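Local coordinates for protein PreproPTTH (Bombyx mori, PDB 5AOQ) that acts as the silkworm prothoracicotropic hormone, a dimeric cystine-knot neurohormone that is recognised by the receptor tyrosine kinase Torso and is linked to the timing of metamorphosis, at residues Glu22-Gly27 with His90-Ala95. The protein carries 1 engineered substitution. Residues are numbered along the deposited sequence; the frame is centred on the assembly and turned at random.
Sequences EIEDLG and HPVSVA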
ATOM      1  N   GLU D  22      11.073  16.620   5.629  1.00 65.16           N
ATOM      2  CA  GLU D  22      12.101  15.709   5.146  1.00 66.80           C
ATOM      3  C   GLU D  22      11.426  14.497   4.521  1.00 67.18           C
ATOM      4  O   GLU D  22      10.240  14.254   4.753  1.00 66.18           O
ATOM      5  CB  GLU D  22      13.033  15.277   6.280  1.00 67.42           C
ATOM      6  CG  GLU D  22      13.816  16.417   6.911  1.00 67.50           C
ATOM      7  CD  GLU D  22      14.800  15.937   7.960  1.00 68.49           C
ATOM      8  OE1 GLU D  22      14.784  14.732   8.289  1.00 68.92           O
ATOM      9  OE2 GLU D  22      15.593  16.766   8.456  1.00 69.04           O
ATOM     10  N   ILE D  23      12.184  13.739   3.736  1.00 54.06           N
ATOM     11  CA  ILE D  23      11.650  12.568   3.053  1.00 54.87           C
ATOM     12  C   ILE D  23      12.284  11.301   3.607  1.00 56.10           C
ATOM     13  O   ILE D  23      13.493  11.245   3.832  1.00 57.16           O
ATOM     14  CB  ILE D  23      11.888  12.636   1.532  1.00 56.08           C
ATOM     15  CG1 ILE D  23      11.259  13.912   0.960  1.00 55.04           C
ATOM     16  CG2 ILE D  23      11.318  11.391   0.847  1.00 57.20           C
ATOM     17  CD1 ILE D  23      11.510  14.127  -0.518  1.00 56.24           C
ATOM     18  N   GLU D  24      11.449  10.290   3.824  1.00 69.06           N
ATOM     19  CA  GLU D  24      11.910   8.981   4.263  1.00 70.46           C
ATOM     20  C   GLU D  24      11.766   7.992   3.110  1.00 72.21           C
ATOM     21  O   GLU D  24      10.668   7.783   2.592  1.00 71.97           O
ATOM     22  CB  GLU D  24      11.121   8.518   5.487  1.00 69.47           C
ATOM     23  CG  GLU D  24      11.725   7.325   6.208  1.00 70.87           C
ATOM     24  CD  GLU D  24      10.932   6.928   7.437  1.00 69.91           C
ATOM     25  OE1 GLU D  24       9.970   7.646   7.785  1.00 68.08           O
ATOM     26  OE2 GLU D  24      11.270   5.898   8.057  1.00 71.09           O
ATOM     27  N   ASP D  25      12.884   7.394   2.711  1.00 80.71           N
ATOM     28  CA  ASP D  25      12.924   6.530   1.536  1.00 82.69           C
ATOM     29  C   ASP D  25      12.290   5.162   1.773  1.00 83.76           C
ATOM     30  O   ASP D  25      11.491   4.696   0.963  1.00 84.48           O
ATOM     31  CB  ASP D  25      14.369   6.342   1.072  1.00 84.61           C
ATOM     32  CG  ASP D  25      14.460   5.755  -0.321  1.00 86.59           C
ATOM     33  OD1 ASP D  25      14.417   4.513  -0.448  1.00 88.38           O
ATOM     34  OD2 ASP D  25      14.572   6.533  -1.292  1.00 86.52           O
ATOM     35  N   LEU D  26      12.675   4.510   2.869  1.00 73.36           N
ATOM     36  CA  LEU D  26      12.165   3.182   3.214  1.00 74.58           C
ATOM     37  C   LEU D  26      12.441   2.151   2.120  1.00 77.29           C
ATOM     38  O   LEU D  26      11.863   1.063   2.126  1.00 78.62           O
ATOM     39  CB  LEU D  26      10.658   3.232   3.495  1.00 73.11           C
ATOM     40  CG  LEU D  26      10.199   4.039   4.708  1.00 70.65           C
ATOM     41  CD1 LEU D  26       8.683   4.113   4.740  1.00 69.48           C
ATOM     42  CD2 LEU D  26      10.731   3.422   5.992  1.00 71.02           C
ATOM     43  N   GLY D  27      13.326   2.486   1.186  1.00 70.32           N
ATOM     44  CA  GLY D  27      13.660   1.580   0.105  1.00 73.02           C
ATOM     45  C   GLY D  27      12.518   1.400  -0.877  1.00 73.35           C
ATOM     46  O   GLY D  27      11.376   1.762  -0.598  1.00 71.66           O
ATOM     47  N   HIS D  90       3.899   2.438  11.365  1.00 77.61           N
ATOM     48  CA  HIS D  90       5.101   3.256  11.287  1.00 78.94           C
ATOM     49  C   HIS D  90       4.823   4.660  11.817  1.00 79.89           C
ATOM     50  O   HIS D  90       4.236   5.484  11.115  1.00 80.75           O
ATOM     51  CB  HIS D  90       5.601   3.322   9.844  1.00 79.90           C
ATOM     52  CG  HIS D  90       6.990   3.862   9.706  1.00 81.36           C
ATOM     53  ND1 HIS D  90       8.058   3.361  10.419  1.00 81.30           N
ATOM     54  CD2 HIS D  90       7.487   4.858   8.935  1.00 83.15           C
ATOM     55  CE1 HIS D  90       9.152   4.026  10.095  1.00 82.99           C
ATOM     56  NE2 HIS D  90       8.834   4.939   9.195  1.00 84.14           N
ATOM     57  N   PRO D  91       5.228   4.932  13.070  1.00 64.69           N
ATOM     58  CA  PRO D  91       5.059   6.289  13.593  1.00 65.67           C
ATOM     59  C   PRO D  91       6.033   7.260  12.943  1.00 67.59           C
ATOM     60  O   PRO D  91       7.205   6.923  12.771  1.00 68.17           O
ATOM     61  CB  PRO D  91       5.348   6.130  15.086  1.00 65.12           C
ATOM     62  CG  PRO D  91       6.262   4.965  15.165  1.00 64.67           C
ATOM     63  CD  PRO D  91       5.837   4.033  14.067  1.00 63.90           C
ATOM     64  N   VAL D  92       5.548   8.441  12.577  1.00 68.76           N
ATOM     65  CA  VAL D  92       6.398   9.457  11.970  1.00 70.89           C
ATOM     66  C   VAL D  92       5.988  10.849  12.441  1.00 72.03           C
ATOM     67  O   VAL D  92       4.815  11.103  12.716  1.00 71.38           O
ATOM     68  CB  VAL D  92       6.339   9.381  10.424  1.00 71.72           C
ATOM     69  CG1 VAL D  92       4.926   9.667   9.919  1.00 71.52           C
ATOM     70  CG2 VAL D  92       7.345  10.334   9.793  1.00 74.15           C
ATOM     71  N   SER D  93       6.965  11.745  12.539  1.00 73.88           N
ATOM     72  CA  SER D  93       6.692  13.132  12.882  1.00 75.30           C
ATOM     73  C   SER D  93       5.846  13.771  11.792  1.00 76.33           C
ATOM     74  O   SER D  93       6.166  13.664  10.610  1.00 77.36           O
ATOM     75  CB  SER D  93       7.992  13.916  13.067  1.00 77.40           C
ATOM     76  OG  SER D  93       7.725  15.255  13.446  1.00 78.82           O
ATOM     77  N   VAL D  94       4.767  14.433  12.199  1.00 61.42           N
ATOM     78  CA  VAL D  94       3.827  15.015  11.249  1.00 63.28           C
ATOM     79  C   VAL D  94       3.457  16.448  11.646  1.00 61.57           C
ATOM     80  O   VAL D  94       2.687  17.118  10.957  1.00 63.37           O
ATOM     81  CB  VAL D  94       2.555  14.143  11.142  1.00 63.80           C
ATOM     82  CG1 VAL D  94       1.620  14.373  12.331  1.00 60.37           C
ATOM     83  CG2 VAL D  94       1.844  14.405   9.828  1.00 67.33           C
ATOM     84  N   ALA D  95       4.012  16.915  12.759  1.00 58.61           N
ATOM     85  CA  ALA D  95       3.810  18.288  13.200  1.00 57.68           C
ATOM     86  C   ALA D  95       4.773  18.597  14.335  1.00 55.12           C
ATOM     87  O   ALA D  95       5.312  17.683  14.960  1.00 53.34           O
ATOM     88  CB  ALA D  95       2.369  18.509  13.646  1.00 56.49           C
TER
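The carboxylate of Glu24 meets the imidazole of His90 at the ring edge that carries NE2: CD of Glu24 lies in the plane of the ring, while the carboxylate itself is turned 48° away from it. Leu26 comes in obliquely, its CD2 standing 4.0 Å from NE2 of His90. The main bond runs from NE2 of His90 to OE2 of Glu24 at 2.9 Å, with an N-H...O angle of 147°. It reaches OE2 from the syn side, tilted out of the carboxylate plane. A weak second branch joins the same NE2 to OE1 of Glu24 at 3.3 Å. One N-H is thus shared unequally by both oxygens. The reach is explained by torsions: Glu24 has CG opposite its backbone N (chi1 -167°) and is extended through chi2, while His90 makes the same choice at its first torsion, and the two side chains reach out to meet each other. They bridge backbones whose CA atoms are 9.5 Å apart at Glu24 and Val92, too far for strand pairing. Val92 adds a looser contact, its CG2 4.3 Å from OE1 of Glu24. Replacing Glu24 by alanine is likely to leave NE2 of His90 without this acceptor and the imidazole freer to turn. Backbone bonds of Glu24 with Ile35 and of Val92 with Tyr59 place segment 22-27 in the hairpin of strands 20-24 and 35-39, and segment 90-95 in that of strands 55-65 and 86-97; Ser93 also bonds to Arg38 of strand 35-39. The histidine-carboxylate hydrogen bond is one of the links between the two antiparallel hairpins of the cystine-knot protomer.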